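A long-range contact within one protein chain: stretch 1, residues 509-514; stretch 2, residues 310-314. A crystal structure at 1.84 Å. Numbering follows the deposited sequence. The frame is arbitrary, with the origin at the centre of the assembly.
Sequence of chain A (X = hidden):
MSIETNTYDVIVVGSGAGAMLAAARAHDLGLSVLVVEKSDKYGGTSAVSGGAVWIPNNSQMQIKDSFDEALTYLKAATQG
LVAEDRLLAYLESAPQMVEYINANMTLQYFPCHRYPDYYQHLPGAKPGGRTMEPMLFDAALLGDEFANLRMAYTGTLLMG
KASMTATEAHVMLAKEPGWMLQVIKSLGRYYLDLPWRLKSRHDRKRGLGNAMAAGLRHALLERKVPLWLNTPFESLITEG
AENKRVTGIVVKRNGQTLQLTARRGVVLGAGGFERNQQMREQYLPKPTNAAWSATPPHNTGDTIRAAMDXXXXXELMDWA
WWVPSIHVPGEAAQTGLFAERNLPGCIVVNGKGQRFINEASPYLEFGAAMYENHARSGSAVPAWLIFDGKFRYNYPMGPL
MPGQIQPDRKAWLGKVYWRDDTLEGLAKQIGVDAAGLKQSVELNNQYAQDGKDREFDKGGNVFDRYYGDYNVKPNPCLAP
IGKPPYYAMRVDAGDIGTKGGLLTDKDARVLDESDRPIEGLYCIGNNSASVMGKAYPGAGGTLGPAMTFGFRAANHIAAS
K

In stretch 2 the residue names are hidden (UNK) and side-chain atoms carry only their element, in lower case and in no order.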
ATOM      1  N   ARG A 509      -1.202 -20.202  -9.799  1.00 23.46           N
ATOM      2  CA  ARG A 509      -1.195 -21.546  -9.180  1.00 23.72           C
ATOM      3  C   ARG A 509      -0.037 -21.620  -8.204  1.00 24.63           C
ATOM      4  O   ARG A 509       1.101 -21.209  -8.544  1.00 24.64           O
ATOM      5  CB  ARG A 509      -1.083 -22.636 -10.256  1.00 27.01           C
ATOM      6  CG  ARG A 509      -2.339 -22.718 -11.096  1.00 28.25           C
ATOM      7  CD  ARG A 509      -2.371 -23.983 -11.959  1.00 30.69           C
ATOM      8  NE  ARG A 509      -1.355 -23.924 -12.984  1.00 31.62           N
ATOM      9  CZ  ARG A 509      -1.183 -24.841 -13.927  1.00 39.59           C
ATOM     10  NH1 ARG A 509      -1.960 -25.917 -13.962  1.00 39.40           N
ATOM     11  NH2 ARG A 509      -0.225 -24.682 -14.825  1.00 39.19           N
ATOM     12  N   VAL A 510      -0.296 -22.133  -7.010  1.00 23.41           N
ATOM     13  CA  VAL A 510       0.807 -22.355  -6.058  1.00 24.13           C
ATOM     14  C   VAL A 510       1.716 -23.477  -6.577  1.00 25.20           C
ATOM     15  O   VAL A 510       1.206 -24.560  -6.932  1.00 25.32           O
ATOM     16  CB  VAL A 510       0.282 -22.606  -4.636  1.00 24.31           C
ATOM     17  CG1 VAL A 510       1.405 -22.936  -3.687  1.00 24.25           C
ATOM     18  CG2 VAL A 510      -0.522 -21.408  -4.155  1.00 23.61           C
ATOM     19  N   LEU A 511       3.021 -23.267  -6.506  1.00 24.72           N
ATOM     20  CA  LEU A 511       4.058 -24.248  -6.901  1.00 23.44           C
ATOM     21  C   LEU A 511       4.708 -24.888  -5.674  1.00 25.76           C
ATOM     22  O   LEU A 511       4.977 -24.190  -4.667  1.00 25.41           O
ATOM     23  CB  LEU A 511       5.112 -23.534  -7.758  1.00 26.77           C
ATOM     24  CG  LEU A 511       4.575 -22.799  -8.997  1.00 25.36           C
ATOM     25  CD1 LEU A 511       5.681 -22.197  -9.832  1.00 27.55           C
ATOM     26  CD2 LEU A 511       3.758 -23.729  -9.888  1.00 26.44           C
ATOM     27  N   ASP A 512       5.039 -26.183  -5.790  1.00 27.21           N
ATOM     28  CA  ASP A 512       5.786 -26.925  -4.748  1.00 29.43           C
ATOM     29  C   ASP A 512       7.292 -26.726  -4.974  1.00 31.67           C
ATOM     30  O   ASP A 512       7.675 -25.990  -5.904  1.00 29.82           O
ATOM     31  CB  ASP A 512       5.294 -28.368  -4.708  1.00 32.90           C
ATOM     32  CG  ASP A 512       5.740 -29.235  -5.883  1.00 31.51           C
ATOM     33  OD1 ASP A 512       6.631 -28.810  -6.655  1.00 29.68           O
ATOM     34  OD2 ASP A 512       5.165 -30.323  -5.991  1.00 33.31           O
ATOM     35  N   GLU A 513       8.129 -27.406  -4.185  1.00 32.56           N
ATOM     36  CA  GLU A 513       9.611 -27.247  -4.226  1.00 39.18           C
ATOM     37  C   GLU A 513      10.170 -27.730  -5.578  1.00 43.35           C
ATOM     38  O   GLU A 513      11.333 -27.387  -5.907  1.00 41.61           O
ATOM     39  CB  GLU A 513      10.219 -27.949  -3.007  1.00 39.22           C
ATOM     40  CG  GLU A 513       9.825 -27.309  -1.689  1.00 41.16           C
ATOM     41  CD  GLU A 513      10.406 -25.920  -1.419  1.00 42.32           C
ATOM     42  OE1 GLU A 513      11.230 -25.457  -2.216  1.00 39.77           O
ATOM     43  OE2 GLU A 513      10.000 -25.268  -0.402  1.00 41.67           O
ATOM     44  N   SER A 514       9.374 -28.463  -6.362  1.00 38.99           N
ATOM     45  CA  SER A 514       9.758 -28.978  -7.702  1.00 43.47           C
ATOM     46  C   SER A 514       9.140 -28.143  -8.819  1.00 41.01           C
ATOM     47  O   SER A 514       9.225 -28.601  -9.943  1.00 40.02           O
ATOM     48  CB  SER A 514       9.387 -30.432  -7.850  1.00 45.95           C
ATOM     49  OG  SER A 514      10.066 -31.198  -6.861  1.00 50.88           O
ATOM     50  N   UNK A 310       1.992 -28.297   3.346  1.00 34.83           N
ATOM     51  CA  UNK A 310       1.714 -29.324   2.289  1.00 33.93           C
ATOM     52  C   UNK A 310       2.705 -29.251   1.118  1.00 35.55           C
ATOM     53  O   UNK A 310       2.405 -29.879   0.096  1.00 37.03           O
ATOM     54  c   UNK A 310      -0.709 -29.494   2.951  1.00 37.37           C
ATOM     55  c   UNK A 310      -0.071 -27.987   1.034  1.00 29.08           C
ATOM     56  c   UNK A 310      -1.361 -28.047   0.250  1.00 29.43           C
ATOM     57  c   UNK A 310       0.254 -29.267   1.802  1.00 33.88           C
ATOM     58  N   UNK A 311       3.844 -28.561   1.245  1.00 31.07           N
ATOM     59  CA  UNK A 311       4.921 -28.597   0.230  1.00 32.77           C
ATOM     60  C   UNK A 311       5.000 -27.353  -0.668  1.00 30.07           C
ATOM     61  O   UNK A 311       5.886 -27.322  -1.537  1.00 29.01           O
ATOM     62  N   UNK A 312       4.167 -26.336  -0.459  1.00 28.05           N
ATOM     63  CA  UNK A 312       4.257 -25.084  -1.253  1.00 27.13           C
ATOM     64  C   UNK A 312       5.636 -24.467  -1.048  1.00 25.67           C
ATOM     65  O   UNK A 312       6.146 -24.487   0.071  1.00 28.95           O
ATOM     66  c   UNK A 312       3.150 -24.149  -0.852  1.00 26.80           C
ATOM     67  N   UNK A 313       6.221 -23.931  -2.095  1.00 25.37           N
ATOM     68  CA  UNK A 313       7.492 -23.175  -2.049  1.00 26.32           C
ATOM     69  C   UNK A 313       7.207 -21.697  -1.725  1.00 22.13           C
ATOM     70  O   UNK A 313       6.142 -21.168  -2.143  1.00 22.52           O
ATOM     71  n   UNK A 313      13.532 -21.254  -4.321  1.00 52.84           N
ATOM     72  c   UNK A 313       8.240 -23.299  -3.377  1.00 28.12           C
ATOM     73  n   UNK A 313      11.469 -22.101  -4.817  1.00 39.95           N
ATOM     74  c   UNK A 313      12.565 -22.125  -4.078  1.00 53.99           C
ATOM     75  c   UNK A 313      10.352 -22.986  -4.620  1.00 35.05           C
ATOM     76  n   UNK A 313      12.701 -23.022  -3.108  1.00 53.84           N
ATOM     77  c   UNK A 313       9.531 -22.489  -3.454  1.00 33.04           C
ATOM     78  N   UNK A 314       8.109 -21.065  -0.988  1.00 24.90           N
ATOM     79  CA  UNK A 314       8.026 -19.606  -0.690  1.00 26.07           C
ATOM     80  C   UNK A 314       9.273 -18.903  -1.212  1.00 25.87           C
ATOM     81  O   UNK A 314      10.356 -19.512  -1.253  1.00 23.97           O
ATOM     82  c   UNK A 314       7.839 -19.381   0.788  1.00 28.39           C
TER
HETATM   83  O   HOH W   1       7.261 -29.817  -2.563  1.00 39.90           O
HETATM   84  O   HOH W   2       7.744 -25.789   1.491  1.00 38.94           O
HETATM   85  O   HOH W   3      10.269 -22.643   0.391  1.00 30.06           O

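Position 310 carries four side-chain carbons and no heteroatom. The chain forks at its first carbon, one arm being a single carbon and the other two carbons long, which is the pattern of isoleucine. Its side chain does not reach stretch 1, so the identity rests on the branching alone. This is I310, with chi1 in the p well and chi2 in t; it leads into the contact without taking part in it.

Position 311 has backbone atoms and nothing beyond CA. Its phi/psi of 104/2 would jam a CB against the carbonyl O of the preceding residue, which by itself calls for glycine. The backbone comes close to stretch 1 at the carbonyl: the O of 311 lies 3.2 Å from D512 CA in a CA-H...O contact, and it accepts a weak hydrogen bond from the N of E513 at 3.5 Å, bent to 123° at the hydrogen. Water 1 supports this long direct bond, donating to the O of 311 at 3.0 Å and accepting from the N of E513, also at 3.0 Å. The residue is G311.

At position 312 a single carbon follows CA, the side chain of alanine. The CA-to-CB bond points away from stretch 1 overall, yet CB still touches it, packing 3.5 Å from CG1 of V510 in an apolar contact. The CA of 312 also lies 4.2 Å from CA of D512, the nearest CA pair between the stretches. This residue, A312, is buried.

The side chain at position 313 is the longest of the five: three carbons in a row, a nitrogen, then a carbon bearing two further nitrogens. That planar end group is a guanidinium. One of its terminal nitrogens lies 3.0 Å from OE1 of E513, near the guanidinium plane and at its edge, where N-H groups point outward. The residue is therefore arginine, R313, and the nitrogen is NH1. Its first three chi angles are all t, so the chain extends from a CB directed toward stretch 1 and reaches the carboxylate.

Position 314 again has one side-chain carbon, here pointing away from stretch 1, its CB 6.4 Å from OE2 of E513. It is A314, linked to the other stretch through water 3, which accepts from A314 N at 3.0 Å and donates to OE2 of E513 at 2.8 Å.

The contact is anchored by backbone and charge together. R313 N donates to the O of L511 at 2.9 Å with a nearly linear angle of 178°, while R313 NH1 and E513 OE1, 3.0 Å apart, form a salt bridge that is also a hydrogen bond. The carboxylate serves the backbone as well: water 2 donates to OE2 of E513 at 3.0 Å and to the O of A312 at 2.5 Å. S514 N, donating to OD1 of D512 at 2.8 Å, braces the turn that follows the strand. The two stretches bury 301 Å² between them, with direct polar bonds and bridging waters alongside a small apolar contact between V510 and A312.

Stretch 2 (310-314) IGARA
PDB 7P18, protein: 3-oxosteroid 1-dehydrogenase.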